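Long-range contacts in GlcNAc Inducible Gene 2, GIG2 (Candida albicans, PDB 6AKZ), which binds an iron ion and is probably an oxygenase of the DUF1479 (Gig2-like) family, a branch of the cupin clan: residues A[63-68]-A[90-95]; A[146-151]-A[344-349]. All coordinates share one frame; numbering follows the deposited sequence.

Contact 1 (A[63-68]-A[90-95]); sequences KCDFID and IENVID
D65 reaches from the end of its strand to N92 just beyond the neighbouring one. Its CB lies on the sheet face of E91, and CG stands anti to the backbone N (chi1 -159°), 3.8 Å from E91 O. OD1 accepts N92 ND2 at 2.8 Å on its syn side, nearly in the amide plane. OD2 turns back and takes the backbone N of I67 on its anti lone pair at 3.0 Å, an Asx turn starting the 3-10 segment 66-68. Aspartate suits the place because, on a short stem, one oxygen serves the N92 amide and the other the backbone of the turn. The two strands are the parallel pair of a beta-alpha-beta unit, joined through helix 76-85, with 63-65 at the edge of the main sheet. Across these segments the backbones are joined by E91 N to C64 O (2.8 Å) and, just past the strand end, F66 N to E91 O (2.9 Å). On the face away from D65, I90 CG2 packs against F66 CA at 3.8 Å, and F66 goes on to touch N144 and I148 of helix 143-153. K63 lays CE 3.4 Å from E91 OE1, but NZ stays 4.0 Å from that oxygen, too far for a salt bridge; two waters bridge the pair, one held closely by NZ and weakly by OE2, the other bound to OE1 and weakly to NZ.

Contact 2 (A[146-151]-A[344-349]); sequences KAIFKA and GSFVFW
I148 CG1 sits between the backbone N and the carbonyl carbon (chi1 65°), and an extended chi2 carries CD1 on to the strand; F348 CG stands anti to its carbonyl carbon (chi1 -75°). I148 CD1 meets F346 CG at 3.5 Å and F348 CE2 at 3.8 Å: the longer branch of isoleucine reaches both rings. F346 and F348 both point at helix 143-153, while V347 between them points away. F149 completes the cluster. The edge of F348 is turned to the face of F149, with F348 CZ over the centre of the F149 ring and the planes 79° apart. F149 directs its own edge to the face of F346 in an offset version, CZ to CZ 3.8 Å. Phenylalanine suits these places because its flat ring can offer a face to one neighbour and an edge to another. Through this cluster the helix packs on the main sheet of the cupin-clan fold; the F348 side chain, about 13 Å from the iron, is no ligand. The axes of helix 146-151 and strand 346-349 approach to 11.1 Å. With no hydrogen bond across it, the contact rests on burial of apolar surface, with dispersion and the weak attraction of C-H edges for pi faces orienting the rings.

Contact 1 and contact 2 lie with their centres 9 Å apart and follow one another in the chain, the first closing before the second opens. Both reach the same mixed sheet, where strands 87-91 and 346-350 are antiparallel neighbours. They touch directly: I90 N lies 2.9 Å from F346 O and I94 N 3.1 Å from G344 O, both probable hydrogen bonds. Helix 143-153, which supplies one side of contact 2, also lies against contact 1: its I148 touches F66 and I90. The beta-alpha-beta unit 63-91 thus forms one edge of the sheet, next to strand 346-350, beyond which the chain reaches the iron ligand H355.

Contact 1 (A[63-68]-A[90-95])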
loop_
_atom_site.group_PDB
_atom_site.type_symbol
_atom_site.label_atom_id
_atom_site.label_comp_id
_atom_site.label_asym_id
_atom_site.label_seq_id
_atom_site.Cartn_x
_atom_site.Cartn_y
_atom_site.Cartn_z
ATOM N N LYS A 63 6.746 -12.201 -11.795
ATOM C CA LYS A 63 5.879 -13.274 -11.483
ATOM C C LYS A 63 6.712 -14.486 -11.088
ATOM O O LYS A 63 7.740 -14.723 -11.633
ATOM C CB LYS A 63 5.059 -13.592 -12.737
ATOM C CG LYS A 63 3.948 -14.570 -12.557
ATOM C CD LYS A 63 2.989 -14.642 -13.733
ATOM C CE LYS A 63 3.378 -15.636 -14.794
ATOM N NZ LYS A 63 2.463 -15.446 -15.942
ATOM N N CYS A 64 6.242 -15.241 -10.131
ATOM C CA CYS A 64 6.893 -16.469 -9.760
ATOM C C CYS A 64 5.921 -17.434 -9.155
ATOM O O CYS A 64 4.815 -17.061 -8.879
ATOM C CB CYS A 64 8.066 -16.237 -8.850
ATOM S SG CYS A 64 7.637 -15.813 -7.163
ATOM N N ASP A 65 6.339 -18.681 -9.000
ATOM C CA ASP A 65 5.522 -19.707 -8.393
ATOM C C ASP A 65 5.768 -19.849 -6.901
ATOM O O ASP A 65 6.859 -19.698 -6.468
ATOM C CB ASP A 65 5.707 -21.074 -9.014
ATOM C CG ASP A 65 4.527 -21.988 -8.739
ATOM O OD1 ASP A 65 3.759 -22.115 -9.694
ATOM O OD2 ASP A 65 4.357 -22.571 -7.625
ATOM N N PHE A 66 4.704 -20.161 -6.170
ATOM C CA PHE A 66 4.816 -20.289 -4.753
ATOM C C PHE A 66 5.959 -21.268 -4.416
ATOM O O PHE A 66 6.681 -21.047 -3.492
ATOM C CB PHE A 66 3.498 -20.790 -4.166
ATOM C CG PHE A 66 3.548 -20.986 -2.710
ATOM C CD1 PHE A 66 3.677 -19.921 -1.907
ATOM C CD2 PHE A 66 3.549 -22.238 -2.154
ATOM C CE1 PHE A 66 3.766 -20.053 -0.585
ATOM C CE2 PHE A 66 3.648 -22.380 -0.803
ATOM C CZ PHE A 66 3.753 -21.281 -0.016
ATOM N N ILE A 67 6.101 -22.321 -5.189
ATOM C CA ILE A 67 7.150 -23.309 -4.915
ATOM C C ILE A 67 8.585 -22.801 -5.048
ATOM O O ILE A 67 9.455 -23.345 -4.476
ATOM C CB ILE A 67 6.947 -24.630 -5.630
ATOM C CG1 ILE A 67 7.413 -24.564 -7.042
ATOM C CG2 ILE A 67 5.522 -25.027 -5.594
ATOM C CD1 ILE A 67 7.265 -25.911 -7.680
ATOM N N ASP A 68 8.796 -21.767 -5.838
ATOM C CA ASP A 68 10.098 -21.097 -5.971
ATOM C C ASP A 68 10.535 -20.410 -4.606
ATOM O O ASP A 68 11.691 -20.042 -4.446
ATOM C CB ASP A 68 10.086 -20.007 -7.096
ATOM C CG ASP A 68 9.668 -20.513 -8.530
ATOM O OD1 ASP A 68 9.855 -21.721 -8.822
ATOM O OD2 ASP A 68 9.193 -19.655 -9.415
ATOM N N ILE A 90 2.510 -13.921 -7.389
ATOM C CA ILE A 90 2.950 -15.260 -6.944
ATOM C C ILE A 90 1.873 -16.228 -7.279
ATOM O O ILE A 90 0.715 -16.150 -6.765
ATOM C CB ILE A 90 3.208 -15.244 -5.448
ATOM C CG1 ILE A 90 4.183 -14.136 -5.045
ATOM C CG2 ILE A 90 3.666 -16.629 -4.977
ATOM C CD1 ILE A 90 4.298 -13.955 -3.551
ATOM N N GLU A 91 2.166 -17.163 -8.136
ATOM C CA GLU A 91 1.152 -18.131 -8.595
ATOM C C GLU A 91 1.006 -19.363 -7.701
ATOM O O GLU A 91 1.937 -19.735 -7.056
ATOM C CB GLU A 91 1.467 -18.548 -10.017
ATOM C CG GLU A 91 1.217 -17.398 -10.953
ATOM C CD GLU A 91 1.010 -17.813 -12.401
ATOM O OE1 GLU A 91 2.076 -18.137 -12.964
ATOM O OE2 GLU A 91 -0.167 -17.752 -12.949
ATOM N N ASN A 92 -0.207 -19.906 -7.569
ATOM C CA ASN A 92 -0.416 -21.192 -6.976
ATOM C C ASN A 92 -0.146 -21.191 -5.462
ATOM O O ASN A 92 0.378 -22.135 -4.879
ATOM C CB ASN A 92 0.427 -22.294 -7.692
ATOM C CG ASN A 92 0.069 -22.486 -9.179
ATOM O OD1 ASN A 92 -1.079 -22.623 -9.559
ATOM N ND2 ASN A 92 1.059 -22.611 -9.985
ATOM N N VAL A 93 -0.468 -20.091 -4.821
ATOM C CA VAL A 93 -0.382 -19.993 -3.361
ATOM C C VAL A 93 -1.471 -20.854 -2.711
ATOM O O VAL A 93 -1.228 -21.480 -1.691
ATOM C CB VAL A 93 -0.595 -18.557 -2.917
ATOM C CG1 VAL A 93 -0.501 -18.511 -1.369
ATOM C CG2 VAL A 93 0.467 -17.674 -3.623
ATOM N N ILE A 94 -2.658 -20.867 -3.289
ATOM C CA ILE A 94 -3.797 -21.617 -2.743
ATOM C C ILE A 94 -4.384 -22.480 -3.849
ATOM O O ILE A 94 -4.558 -22.008 -4.970
ATOM C CB ILE A 94 -4.898 -20.685 -2.215
ATOM C CG1 ILE A 94 -4.387 -19.657 -1.206
ATOM C CG2 ILE A 94 -6.068 -21.481 -1.597
ATOM C CD1 ILE A 94 -3.854 -20.230 0.032
ATOM N N ASP A 95 -4.682 -23.743 -3.514
ATOM C CA ASP A 95 -5.406 -24.648 -4.448
ATOM C C ASP A 95 -6.707 -24.064 -4.951
ATOM O O ASP A 95 -7.480 -23.504 -4.183
ATOM C CB ASP A 95 -5.749 -25.990 -3.756
ATOM C CG ASP A 95 -4.543 -26.829 -3.459
ATOM O OD1 ASP A 95 -3.584 -26.851 -4.283
ATOM O OD2 ASP A 95 -4.529 -27.496 -2.387
HETATM O O HOH W 1 -0.150 -15.573 -15.658
HETATM O O HOH W 2 2.141 -18.572 -15.552
#

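Contact 2 (A[146-151]-A[344-349])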
loop_
_atom_site.group_PDB
_atom_site.type_symbol
_atom_site.label_atom_id
_atom_site.label_comp_id
_atom_site.label_asym_id
_atom_site.label_seq_id
_atom_site.Cartn_x
_atom_site.Cartn_y
_atom_site.Cartn_z
ATOM N N LYS A 146 0.693 -16.984 5.187
ATOM C CA LYS A 146 1.685 -16.506 6.146
ATOM C C LYS A 146 3.106 -16.531 5.527
ATOM O O LYS A 146 3.921 -15.650 5.770
ATOM C CB LYS A 146 1.680 -17.368 7.400
ATOM C CG LYS A 146 0.365 -17.172 8.203
ATOM C CD LYS A 146 0.460 -17.959 9.530
ATOM C CE LYS A 146 -0.661 -17.582 10.458
ATOM N NZ LYS A 146 -0.570 -18.192 11.805
ATOM N N ALA A 147 3.387 -17.581 4.800
ATOM C CA ALA A 147 4.684 -17.785 4.165
ATOM C C ALA A 147 5.024 -16.661 3.207
ATOM O O ALA A 147 6.140 -16.111 3.243
ATOM C CB ALA A 147 4.757 -19.137 3.450
ATOM N N ILE A 148 4.101 -16.289 2.343
ATOM C CA ILE A 148 4.431 -15.233 1.373
ATOM C C ILE A 148 4.597 -13.894 2.037
ATOM O O ILE A 148 5.453 -13.119 1.640
ATOM C CB ILE A 148 3.471 -15.107 0.163
ATOM C CG1 ILE A 148 2.098 -14.679 0.606
ATOM C CG2 ILE A 148 3.432 -16.449 -0.613
ATOM C CD1 ILE A 148 1.112 -14.495 -0.548
ATOM N N PHE A 149 3.838 -13.610 3.075
ATOM C CA PHE A 149 4.090 -12.377 3.836
ATOM C C PHE A 149 5.454 -12.391 4.520
ATOM O O PHE A 149 6.120 -11.361 4.544
ATOM C CB PHE A 149 2.927 -12.100 4.787
ATOM C CG PHE A 149 1.763 -11.465 4.095
ATOM C CD1 PHE A 149 0.818 -12.231 3.438
ATOM C CD2 PHE A 149 1.665 -10.073 4.026
ATOM C CE1 PHE A 149 -0.264 -11.638 2.747
ATOM C CE2 PHE A 149 0.573 -9.446 3.361
ATOM C CZ PHE A 149 -0.369 -10.220 2.700
ATOM N N LYS A 150 5.876 -13.539 5.066
ATOM C CA LYS A 150 7.198 -13.644 5.657
ATOM C C LYS A 150 8.239 -13.333 4.596
ATOM O O LYS A 150 9.163 -12.571 4.828
ATOM C CB LYS A 150 7.490 -15.020 6.249
ATOM C CG LYS A 150 6.823 -15.349 7.545
ATOM C CD LYS A 150 7.138 -16.808 7.932
ATOM C CE LYS A 150 6.022 -17.543 8.704
ATOM N NZ LYS A 150 5.504 -18.783 8.005
ATOM N N ALA A 151 8.066 -13.860 3.402
ATOM C CA ALA A 151 9.074 -13.679 2.336
ATOM C C ALA A 151 9.118 -12.196 1.887
ATOM O O ALA A 151 10.172 -11.613 1.743
ATOM C CB ALA A 151 8.745 -14.550 1.174
ATOM N N GLY A 344 -6.145 -18.336 -6.740
ATOM C CA GLY A 344 -5.103 -18.736 -5.822
ATOM C C GLY A 344 -3.739 -18.145 -6.015
ATOM O O GLY A 344 -2.813 -18.529 -5.245
ATOM N N SER A 345 -3.613 -17.187 -6.940
ATOM C CA SER A 345 -2.455 -16.311 -7.008
ATOM C C SER A 345 -2.656 -15.150 -6.055
ATOM O O SER A 345 -3.759 -14.802 -5.693
ATOM C CB SER A 345 -2.255 -15.704 -8.399
ATOM O OG SER A 345 -1.971 -16.769 -9.290
ATOM N N PHE A 346 -1.537 -14.599 -5.624
ATOM C CA PHE A 346 -1.503 -13.425 -4.757
ATOM C C PHE A 346 -0.755 -12.347 -5.498
ATOM O O PHE A 346 0.334 -12.626 -6.022
ATOM C CB PHE A 346 -0.924 -13.720 -3.398
ATOM C CG PHE A 346 -1.382 -12.797 -2.342
ATOM C CD1 PHE A 346 -0.802 -11.537 -2.211
ATOM C CD2 PHE A 346 -2.448 -13.100 -1.533
ATOM C CE1 PHE A 346 -1.268 -10.664 -1.297
ATOM C CE2 PHE A 346 -2.900 -12.212 -0.592
ATOM C CZ PHE A 346 -2.346 -11.007 -0.483
ATOM N N VAL A 347 -1.290 -11.109 -5.477
ATOM C CA VAL A 347 -0.672 -9.994 -6.127
ATOM C C VAL A 347 -0.316 -8.946 -5.048
ATOM O O VAL A 347 -1.196 -8.512 -4.302
ATOM C CB VAL A 347 -1.517 -9.399 -7.254
ATOM C CG1 VAL A 347 -1.023 -8.030 -7.710
ATOM C CG2 VAL A 347 -1.627 -10.394 -8.412
ATOM N N PHE A 348 0.924 -8.511 -5.065
ATOM C CA PHE A 348 1.460 -7.447 -4.162
ATOM C C PHE A 348 1.897 -6.236 -4.977
ATOM O O PHE A 348 2.498 -6.366 -6.049
ATOM C CB PHE A 348 2.711 -7.920 -3.440
ATOM C CG PHE A 348 2.485 -8.867 -2.336
ATOM C CD1 PHE A 348 1.907 -8.423 -1.166
ATOM C CD2 PHE A 348 2.893 -10.211 -2.440
ATOM C CE1 PHE A 348 1.672 -9.267 -0.073
ATOM C CE2 PHE A 348 2.643 -11.070 -1.346
ATOM C CZ PHE A 348 2.044 -10.593 -0.184
ATOM N N TRP A 349 1.667 -5.041 -4.459
ATOM C CA TRP A 349 2.339 -3.909 -4.964
ATOM C C TRP A 349 2.766 -2.976 -3.808
ATOM O O TRP A 349 2.100 -2.794 -2.768
ATOM C CB TRP A 349 1.602 -3.150 -6.055
ATOM C CG TRP A 349 0.275 -2.542 -5.674
ATOM C CD1 TRP A 349 0.044 -1.236 -5.413
ATOM C CD2 TRP A 349 -0.978 -3.221 -5.503
ATOM N NE1 TRP A 349 -1.333 -1.020 -5.061
ATOM C CE2 TRP A 349 -1.974 -2.223 -5.201
ATOM C CE3 TRP A 349 -1.386 -4.559 -5.642
ATOM C CZ2 TRP A 349 -3.325 -2.537 -5.030
ATOM C CZ3 TRP A 349 -2.752 -4.880 -5.408
ATOM C CH2 TRP A 349 -3.685 -3.893 -5.113
#